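Local coordinates for mandelate racemase/muconate lactonizing enzyme-like protein (Rubrobacter xylanophilus DSM 9941, PDB 2QQ6), which binds magnesium as a member of the enolase superfamily and probably acts as a lyase, at residues R121-A126 with F339-W344; V288-A293 with I313-H318. All coordinates share one frame; numbering follows the deposited sequence.

Both contacts tie together neighbouring elements of the barrel wall, with centres about 10 Å apart. Residues 313-318 of contact 2 lie between 288-293 and 339-344, and 339-344 in turn pairs with 121-126 in contact 1. Along the sequence, contact 2 is nested inside the long loop that contact 1 closes. A probable hydrogen bond joins the two, Ala-340 N to Phe-315 O at 3.0 Å, and nearer the metal Glu-343 OE1 packs beside His-318 CD2. The magnesium ion, held by Asp-216, Glu-242 and Glu-268, is about 4 Å from the His-318 side chain and about 6 Å from that of Glu-343, measured to the nearest atoms.

Contact 1: R121-A126 with F339-W344; sequences RVRLYA and FAVLEW
CB of Val-341 comes up at the edge of the Tyr-125 ring, near its plane and 4.0 Å from CD2. The tyrosine takes the crowded position, CG between backbone N and carbonyl carbon (chi1 78°), which sets CG 4.0 Å from Glu-343 CA, and the ring lies across the 341-343 backbone. The ring crosses the Glu-343 side chain obliquely, its plane 21° from the carboxylate. Tyr-125 OH is hydrogen-bonded to Lys-169, and Glu-343 OE1 accepts from the backbone N of Asn-319.

On the other face of the sheet Leu-124 and Leu-342 lie side by side, pointing the same way, with Leu-124 CD2 3.7 Å from Leu-342 CB. Phe-339 turns its ring edge to Arg-123 O, its CZ 3.4 Å from that oxygen, which lies in the ring plane. The same oxygen accepts from Leu-342 N at 3.0 Å, in its carbonyl plane. Arg-123 runs out extended from CG to NE, laying its guanidinium face over Val-341 CG1, which is 3.5 Å from NE; its NH2 makes a salt bridge to Glu-212.

Tyr-125 N to Leu-342 O (2.7 Å) and Trp-344 N to Tyr-125 O (2.9 Å) continue the parallel ladder. Since 121-127 also pairs with 167-171, the first and last strands of the barrel meet here, where the modified TIM barrel of the enolase superfamily closes.

Contact 2: V288-A293 with I313-H318; sequences VMPDVA and IPFAPH
Selenomethionine Met-289 lays its CE against the ring of His-318, 3.5 Å from CD2 and 3.7 Å from CB. A bend at chi3 (-99°) places that methyl beside the imidazole.

At the other side of the imidazole, ND1 donates to Asp-291 OD2 at 2.9 Å, and OD2 receives it on its anti lone pair. The two planes stand 61° apart, and OD2 is tilted 25° out of the ring plane. The other oxygen, OD1, accepts from Ala-293 N at 3.2 Å, so Asp-291 both N-caps the short, weakly bonded helix that begins at Val-292 and holds the histidine; a His-Asp pair placed like this on adjacent segments of the barrel wall recalls the dyad of mandelate racemase, though no catalytic role is established here.

The two backbones run in similar directions. Val-288 N bonds to Pro-314 O, and Ala-316 N returns to Val-288 O at 2.9 Å. His-318 N reaches Pro-290 O at 2.7 Å from above the carbonyl plane. Away from the metal, Pro-290 CG meets Phe-315 CE1 at 3.7 Å, the two side chains crossing at about a right angle where helix 298-310 packs on them, Ile-304 against Pro-290 and Ala-305 against Phe-315.

Contact 1: R121-A126 with F339-W344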
ATOM      1  N   ARG B 121     -18.478  15.566  23.391  1.00 42.40           N
ATOM      2  CA  ARG B 121     -18.733  14.135  23.524  1.00 42.47           C
ATOM      3  C   ARG B 121     -19.220  13.579  22.194  1.00 41.88           C
ATOM      4  O   ARG B 121     -20.155  14.124  21.583  1.00 40.18           O
ATOM      5  CB  ARG B 121     -19.758  13.855  24.618  1.00 43.23           C
ATOM      6  CG  ARG B 121     -21.197  14.136  24.255  1.00 46.08           C
ATOM      7  CD  ARG B 121     -22.090  13.676  25.402  1.00 48.82           C
ATOM      8  NE  ARG B 121     -23.413  13.245  24.960  1.00 50.43           N
ATOM      9  CZ  ARG B 121     -24.147  12.355  25.617  1.00 51.05           C
ATOM     10  NH1 ARG B 121     -23.679  11.814  26.733  1.00 50.96           N
ATOM     11  NH2 ARG B 121     -25.341  11.996  25.159  1.00 51.98           N
ATOM     12  N   VAL B 122     -18.577  12.489  21.764  1.00 41.31           N
ATOM     13  CA  VAL B 122     -18.878  11.848  20.489  1.00 39.75           C
ATOM     14  C   VAL B 122     -19.645  10.528  20.550  1.00 38.53           C
ATOM     15  O   VAL B 122     -19.337   9.616  21.321  1.00 36.91           O
ATOM     16  CB  VAL B 122     -17.579  11.641  19.657  1.00 40.06           C
ATOM     17  CG1 VAL B 122     -16.553  12.696  20.042  1.00 40.04           C
ATOM     18  CG2 VAL B 122     -17.027  10.222  19.833  1.00 40.77           C
ATOM     19  N   ARG B 123     -20.645  10.449  19.686  1.00 38.52           N
ATOM     20  CA  ARG B 123     -21.513   9.293  19.580  1.00 38.25           C
ATOM     21  C   ARG B 123     -20.894   8.151  18.781  1.00 36.95           C
ATOM     22  O   ARG B 123     -20.230   8.363  17.762  1.00 35.24           O
ATOM     23  CB  ARG B 123     -22.820   9.746  18.948  1.00 38.83           C
ATOM     24  CG  ARG B 123     -23.772   8.667  18.599  1.00 40.38           C
ATOM     25  CD  ARG B 123     -24.827   9.275  17.728  1.00 43.84           C
ATOM     26  NE  ARG B 123     -25.725   8.273  17.185  1.00 47.35           N
ATOM     27  CZ  ARG B 123     -26.584   8.511  16.204  1.00 48.49           C
ATOM     28  NH1 ARG B 123     -26.647   9.723  15.666  1.00 47.42           N
ATOM     29  NH2 ARG B 123     -27.378   7.542  15.769  1.00 49.96           N
ATOM     30  N   LEU B 124     -21.131   6.934  19.254  1.00 36.08           N
ATOM     31  CA  LEU B 124     -20.604   5.735  18.613  1.00 35.36           C
ATOM     32  C   LEU B 124     -21.708   4.899  17.998  1.00 35.37           C
ATOM     33  O   LEU B 124     -22.892   5.210  18.147  1.00 35.63           O
ATOM     34  CB  LEU B 124     -19.896   4.863  19.640  1.00 32.75           C
ATOM     35  CG  LEU B 124     -18.781   5.488  20.452  1.00 31.14           C
ATOM     36  CD1 LEU B 124     -18.525   4.612  21.650  1.00 30.05           C
ATOM     37  CD2 LEU B 124     -17.539   5.652  19.600  1.00 29.85           C
ATOM     38  N   TYR B 125     -21.292   3.845  17.295  1.00 36.40           N
ATOM     39  CA  TYR B 125     -22.207   2.870  16.698  1.00 37.94           C
ATOM     40  C   TYR B 125     -21.609   1.491  17.001  1.00 39.40           C
ATOM     41  O   TYR B 125     -20.377   1.325  17.051  1.00 38.60           O
ATOM     42  CB  TYR B 125     -22.433   3.124  15.185  1.00 35.93           C
ATOM     43  CG  TYR B 125     -21.369   2.697  14.185  1.00 35.06           C
ATOM     44  CD1 TYR B 125     -21.236   1.361  13.807  1.00 33.67           C
ATOM     45  CD2 TYR B 125     -20.578   3.648  13.521  1.00 33.81           C
ATOM     46  CE1 TYR B 125     -20.360   0.978  12.790  1.00 31.27           C
ATOM     47  CE2 TYR B 125     -19.698   3.269  12.500  1.00 31.34           C
ATOM     48  CZ  TYR B 125     -19.602   1.931  12.138  1.00 31.36           C
ATOM     49  OH  TYR B 125     -18.783   1.535  11.101  1.00 31.09           O
ATOM     50  N   ALA B 126     -22.476   0.515  17.260  1.00 40.84           N
ATOM     51  CA  ALA B 126     -22.010  -0.821  17.610  1.00 42.16           C
ATOM     52  C   ALA B 126     -22.094  -1.850  16.487  1.00 43.36           C
ATOM     53  O   ALA B 126     -23.161  -2.099  15.915  1.00 44.25           O
ATOM     54  CB  ALA B 126     -22.765  -1.320  18.839  1.00 40.71           C
ATOM     55  N   PHE B 339     -18.999  15.555  11.601  1.00 34.48           N
ATOM     56  CA  PHE B 339     -18.900  14.263  12.252  1.00 33.11           C
ATOM     57  C   PHE B 339     -20.288  13.681  12.405  1.00 33.09           C
ATOM     58  O   PHE B 339     -21.247  14.405  12.681  1.00 31.99           O
ATOM     59  CB  PHE B 339     -18.270  14.368  13.633  1.00 34.01           C
ATOM     60  CG  PHE B 339     -18.409  13.109  14.433  1.00 34.75           C
ATOM     61  CD1 PHE B 339     -17.753  11.944  14.037  1.00 35.48           C
ATOM     62  CD2 PHE B 339     -19.264  13.053  15.520  1.00 33.33           C
ATOM     63  CE1 PHE B 339     -17.961  10.741  14.710  1.00 33.08           C
ATOM     64  CE2 PHE B 339     -19.472  11.853  16.190  1.00 33.71           C
ATOM     65  CZ  PHE B 339     -18.817  10.698  15.782  1.00 32.49           C
ATOM     66  N   ALA B 340     -20.383  12.367  12.235  1.00 33.44           N
ATOM     67  CA  ALA B 340     -21.651  11.656  12.352  1.00 32.88           C
ATOM     68  C   ALA B 340     -21.590  10.601  13.462  1.00 32.92           C
ATOM     69  O   ALA B 340     -22.152  10.808  14.532  1.00 32.51           O
ATOM     70  CB  ALA B 340     -21.990  11.011  11.023  1.00 33.56           C
ATOM     71  N   VAL B 341     -20.924   9.475  13.206  1.00 31.80           N
ATOM     72  CA  VAL B 341     -20.785   8.418  14.207  1.00 33.25           C
ATOM     73  C   VAL B 341     -19.485   7.660  14.077  1.00 35.14           C
ATOM     74  O   VAL B 341     -19.021   7.366  12.974  1.00 36.08           O
ATOM     75  CB  VAL B 341     -21.912   7.354  14.153  1.00 33.92           C
ATOM     76  CG1 VAL B 341     -22.899   7.574  15.299  1.00 34.31           C
ATOM     77  CG2 VAL B 341     -22.602   7.382  12.809  1.00 33.56           C
ATOM     78  N   LEU B 342     -18.905   7.334  15.225  1.00 35.99           N
ATOM     79  CA  LEU B 342     -17.658   6.591  15.269  1.00 36.38           C
ATOM     80  C   LEU B 342     -18.002   5.127  15.564  1.00 38.34           C
ATOM     81  O   LEU B 342     -18.962   4.825  16.280  1.00 36.50           O
ATOM     82  CB  LEU B 342     -16.736   7.179  16.350  1.00 33.70           C
ATOM     83  CG  LEU B 342     -15.422   6.464  16.658  1.00 31.28           C
ATOM     84  CD1 LEU B 342     -14.643   6.244  15.393  1.00 31.18           C
ATOM     85  CD2 LEU B 342     -14.624   7.280  17.634  1.00 31.22           C
ATOM     86  N   GLU B 343     -17.222   4.218  14.988  1.00 40.54           N
ATOM     87  CA  GLU B 343     -17.459   2.803  15.173  1.00 43.40           C
ATOM     88  C   GLU B 343     -16.791   2.208  16.394  1.00 46.37           C
ATOM     89  O   GLU B 343     -15.698   2.615  16.792  1.00 46.66           O
ATOM     90  CB  GLU B 343     -16.994   2.023  13.944  1.00 42.23           C
ATOM     91  CG  GLU B 343     -16.777   0.539  14.214  1.00 41.83           C
ATOM     92  CD  GLU B 343     -16.497  -0.260  12.959  1.00 43.20           C
ATOM     93  OE1 GLU B 343     -15.893   0.299  12.021  1.00 43.64           O
ATOM     94  OE2 GLU B 343     -16.871  -1.455  12.915  1.00 43.86           O
ATOM     95  N   TRP B 344     -17.483   1.241  16.991  1.00 49.05           N
ATOM     96  CA  TRP B 344     -16.969   0.498  18.128  1.00 50.51           C
ATOM     97  C   TRP B 344     -17.181  -0.933  17.653  1.00 50.54           C
ATOM     98  O   TRP B 344     -18.272  -1.295  17.213  1.00 51.28           O
ATOM     99  CB  TRP B 344     -17.762   0.783  19.407  1.00 52.22           C
ATOM    100  CG  TRP B 344     -17.191   0.053  20.602  1.00 56.28           C
ATOM    101  CD1 TRP B 344     -15.881   0.036  21.008  1.00 56.98           C
ATOM    102  CD2 TRP B 344     -17.903  -0.783  21.525  1.00 56.82           C
ATOM    103  NE1 TRP B 344     -15.737  -0.759  22.120  1.00 57.28           N
ATOM    104  CE2 TRP B 344     -16.962  -1.273  22.459  1.00 57.32           C
ATOM    105  CE3 TRP B 344     -19.247  -1.164  21.655  1.00 56.94           C
ATOM    106  CZ2 TRP B 344     -17.322  -2.125  23.510  1.00 58.13           C
ATOM    107  CZ3 TRP B 344     -19.603  -2.011  22.699  1.00 57.01           C
ATOM    108  CH2 TRP B 344     -18.644  -2.481  23.612  1.00 57.05           C
TER

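Contact 2: V288-A293 with I313-H318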
ATOM      1  N   VAL B 288     -18.550   8.900   4.265  1.00 30.25           N
ATOM      2  CA  VAL B 288     -17.141   8.558   4.128  1.00 29.77           C
ATOM      3  C   VAL B 288     -16.715   7.957   5.436  1.00 30.84           C
ATOM      4  O   VAL B 288     -17.169   8.392   6.493  1.00 31.37           O
ATOM      5  CB  VAL B 288     -16.258   9.779   3.908  1.00 27.90           C
ATOM      6  CG1 VAL B 288     -15.051   9.377   3.114  1.00 28.06           C
ATOM      7  CG2 VAL B 288     -17.027  10.871   3.223  1.00 30.67           C
HETATM    8  N   MSE B 289     -15.827   6.974   5.379  1.00 30.80           N
HETATM    9  CA  MSE B 289     -15.394   6.351   6.597  1.00 31.93           C
HETATM   10  C   MSE B 289     -13.983   5.814   6.578  1.00 32.00           C
HETATM   11  O   MSE B 289     -13.782   4.607   6.519  1.00 34.18           O
HETATM   12  CB  MSE B 289     -16.349   5.232   6.946  1.00 34.65           C
HETATM   13  CG  MSE B 289     -16.526   4.241   5.844  1.00 43.79           C
HETATM   14 SE   MSE B 289     -17.651   2.725   6.412  1.00 56.55          SE
HETATM   15  CE  MSE B 289     -16.213   1.411   6.832  1.00 54.27           C
ATOM     16  N   PRO B 290     -12.979   6.699   6.622  1.00 30.87           N
ATOM     17  CA  PRO B 290     -11.614   6.183   6.615  1.00 29.73           C
ATOM     18  C   PRO B 290     -11.306   5.701   8.030  1.00 31.33           C
ATOM     19  O   PRO B 290     -12.146   5.820   8.924  1.00 31.08           O
ATOM     20  CB  PRO B 290     -10.793   7.401   6.210  1.00 29.52           C
ATOM     21  CG  PRO B 290     -11.535   8.517   6.837  1.00 29.23           C
ATOM     22  CD  PRO B 290     -12.989   8.171   6.563  1.00 30.21           C
ATOM     23  N   ASP B 291     -10.115   5.151   8.237  1.00 32.65           N
ATOM     24  CA  ASP B 291      -9.734   4.656   9.553  1.00 32.40           C
ATOM     25  C   ASP B 291      -8.456   5.370   9.998  1.00 31.57           C
ATOM     26  O   ASP B 291      -7.369   5.083   9.497  1.00 30.67           O
ATOM     27  CB  ASP B 291      -9.516   3.139   9.479  1.00 35.23           C
ATOM     28  CG  ASP B 291      -9.425   2.479  10.847  1.00 38.50           C
ATOM     29  OD1 ASP B 291      -8.540   2.865  11.643  1.00 42.37           O
ATOM     30  OD2 ASP B 291     -10.231   1.564  11.127  1.00 40.34           O
ATOM     31  N   VAL B 292      -8.599   6.297  10.943  1.00 30.45           N
ATOM     32  CA  VAL B 292      -7.475   7.073  11.459  1.00 30.72           C
ATOM     33  C   VAL B 292      -6.195   6.290  11.723  1.00 31.48           C
ATOM     34  O   VAL B 292      -5.096   6.794  11.471  1.00 32.28           O
ATOM     35  CB  VAL B 292      -7.864   7.799  12.753  1.00 29.92           C
ATOM     36  CG1 VAL B 292      -6.695   8.617  13.269  1.00 27.85           C
ATOM     37  CG2 VAL B 292      -9.065   8.688  12.494  1.00 29.92           C
ATOM     38  N   ALA B 293      -6.326   5.067  12.227  1.00 31.89           N
ATOM     39  CA  ALA B 293      -5.152   4.256  12.522  1.00 32.87           C
ATOM     40  C   ALA B 293      -4.713   3.433  11.327  1.00 33.55           C
ATOM     41  O   ALA B 293      -3.817   2.591  11.437  1.00 34.04           O
ATOM     42  CB  ALA B 293      -5.427   3.340  13.704  1.00 32.69           C
ATOM     43  N   ILE B 313     -20.855  16.094   2.886  1.00 32.01           N
ATOM     44  CA  ILE B 313     -20.867  14.663   3.144  1.00 33.54           C
ATOM     45  C   ILE B 313     -20.400  14.304   4.559  1.00 34.04           C
ATOM     46  O   ILE B 313     -19.340  14.746   5.018  1.00 34.27           O
ATOM     47  CB  ILE B 313     -19.991  13.934   2.134  1.00 34.50           C
ATOM     48  CG1 ILE B 313     -20.694  13.963   0.782  1.00 35.36           C
ATOM     49  CG2 ILE B 313     -19.687  12.513   2.619  1.00 32.93           C
ATOM     50  CD1 ILE B 313     -20.134  13.010  -0.232  1.00 38.73           C
ATOM     51  N   PRO B 314     -21.195  13.491   5.269  1.00 33.14           N
ATOM     52  CA  PRO B 314     -20.892  13.058   6.635  1.00 33.59           C
ATOM     53  C   PRO B 314     -19.589  12.279   6.793  1.00 33.78           C
ATOM     54  O   PRO B 314     -19.235  11.460   5.954  1.00 33.89           O
ATOM     55  CB  PRO B 314     -22.110  12.218   6.996  1.00 32.89           C
ATOM     56  CG  PRO B 314     -23.210  12.871   6.214  1.00 32.46           C
ATOM     57  CD  PRO B 314     -22.555  13.073   4.885  1.00 33.22           C
ATOM     58  N   PHE B 315     -18.896  12.545   7.896  1.00 34.39           N
ATOM     59  CA  PHE B 315     -17.637  11.893   8.237  1.00 35.24           C
ATOM     60  C   PHE B 315     -17.865  10.873   9.367  1.00 37.20           C
ATOM     61  O   PHE B 315     -18.162  11.245  10.504  1.00 37.76           O
ATOM     62  CB  PHE B 315     -16.638  12.950   8.696  1.00 34.00           C
ATOM     63  CG  PHE B 315     -15.315  12.397   9.130  1.00 33.61           C
ATOM     64  CD1 PHE B 315     -14.460  11.803   8.212  1.00 33.47           C
ATOM     65  CD2 PHE B 315     -14.914  12.484  10.458  1.00 33.10           C
ATOM     66  CE1 PHE B 315     -13.222  11.320   8.608  1.00 33.93           C
ATOM     67  CE2 PHE B 315     -13.678  12.003  10.863  1.00 31.54           C
ATOM     68  CZ  PHE B 315     -12.833  11.418   9.941  1.00 31.71           C
ATOM     69  N   ALA B 316     -17.727   9.589   9.056  1.00 38.37           N
ATOM     70  CA  ALA B 316     -17.941   8.542  10.049  1.00 39.16           C
ATOM     71  C   ALA B 316     -16.848   7.496   9.942  1.00 40.07           C
ATOM     72  O   ALA B 316     -17.050   6.437   9.365  1.00 41.26           O
ATOM     73  CB  ALA B 316     -19.298   7.900   9.829  1.00 38.94           C
ATOM     74  N   PRO B 317     -15.683   7.770  10.528  1.00 40.79           N
ATOM     75  CA  PRO B 317     -14.544   6.853  10.490  1.00 41.36           C
ATOM     76  C   PRO B 317     -14.797   5.416  10.936  1.00 42.26           C
ATOM     77  O   PRO B 317     -15.625   5.150  11.804  1.00 43.24           O
ATOM     78  CB  PRO B 317     -13.510   7.560  11.359  1.00 40.92           C
ATOM     79  CG  PRO B 317     -14.350   8.280  12.351  1.00 41.96           C
ATOM     80  CD  PRO B 317     -15.451   8.853  11.497  1.00 41.98           C
ATOM     81  N   HIS B 318     -14.062   4.500  10.309  1.00 43.31           N
ATOM     82  CA  HIS B 318     -14.118   3.066  10.584  1.00 44.43           C
ATOM     83  C   HIS B 318     -13.155   2.881  11.760  1.00 45.24           C
ATOM     84  O   HIS B 318     -12.053   3.420  11.751  1.00 46.37           O
ATOM     85  CB  HIS B 318     -13.654   2.306   9.320  1.00 44.63           C
ATOM     86  CG  HIS B 318     -13.557   0.813   9.472  1.00 45.54           C
ATOM     87  ND1 HIS B 318     -12.356   0.160   9.665  1.00 44.38           N
ATOM     88  CD2 HIS B 318     -14.501  -0.156   9.402  1.00 44.85           C
ATOM     89  CE1 HIS B 318     -12.566  -1.142   9.702  1.00 44.53           C
ATOM     90  NE2 HIS B 318     -13.860  -1.362   9.545  1.00 44.77           N
TER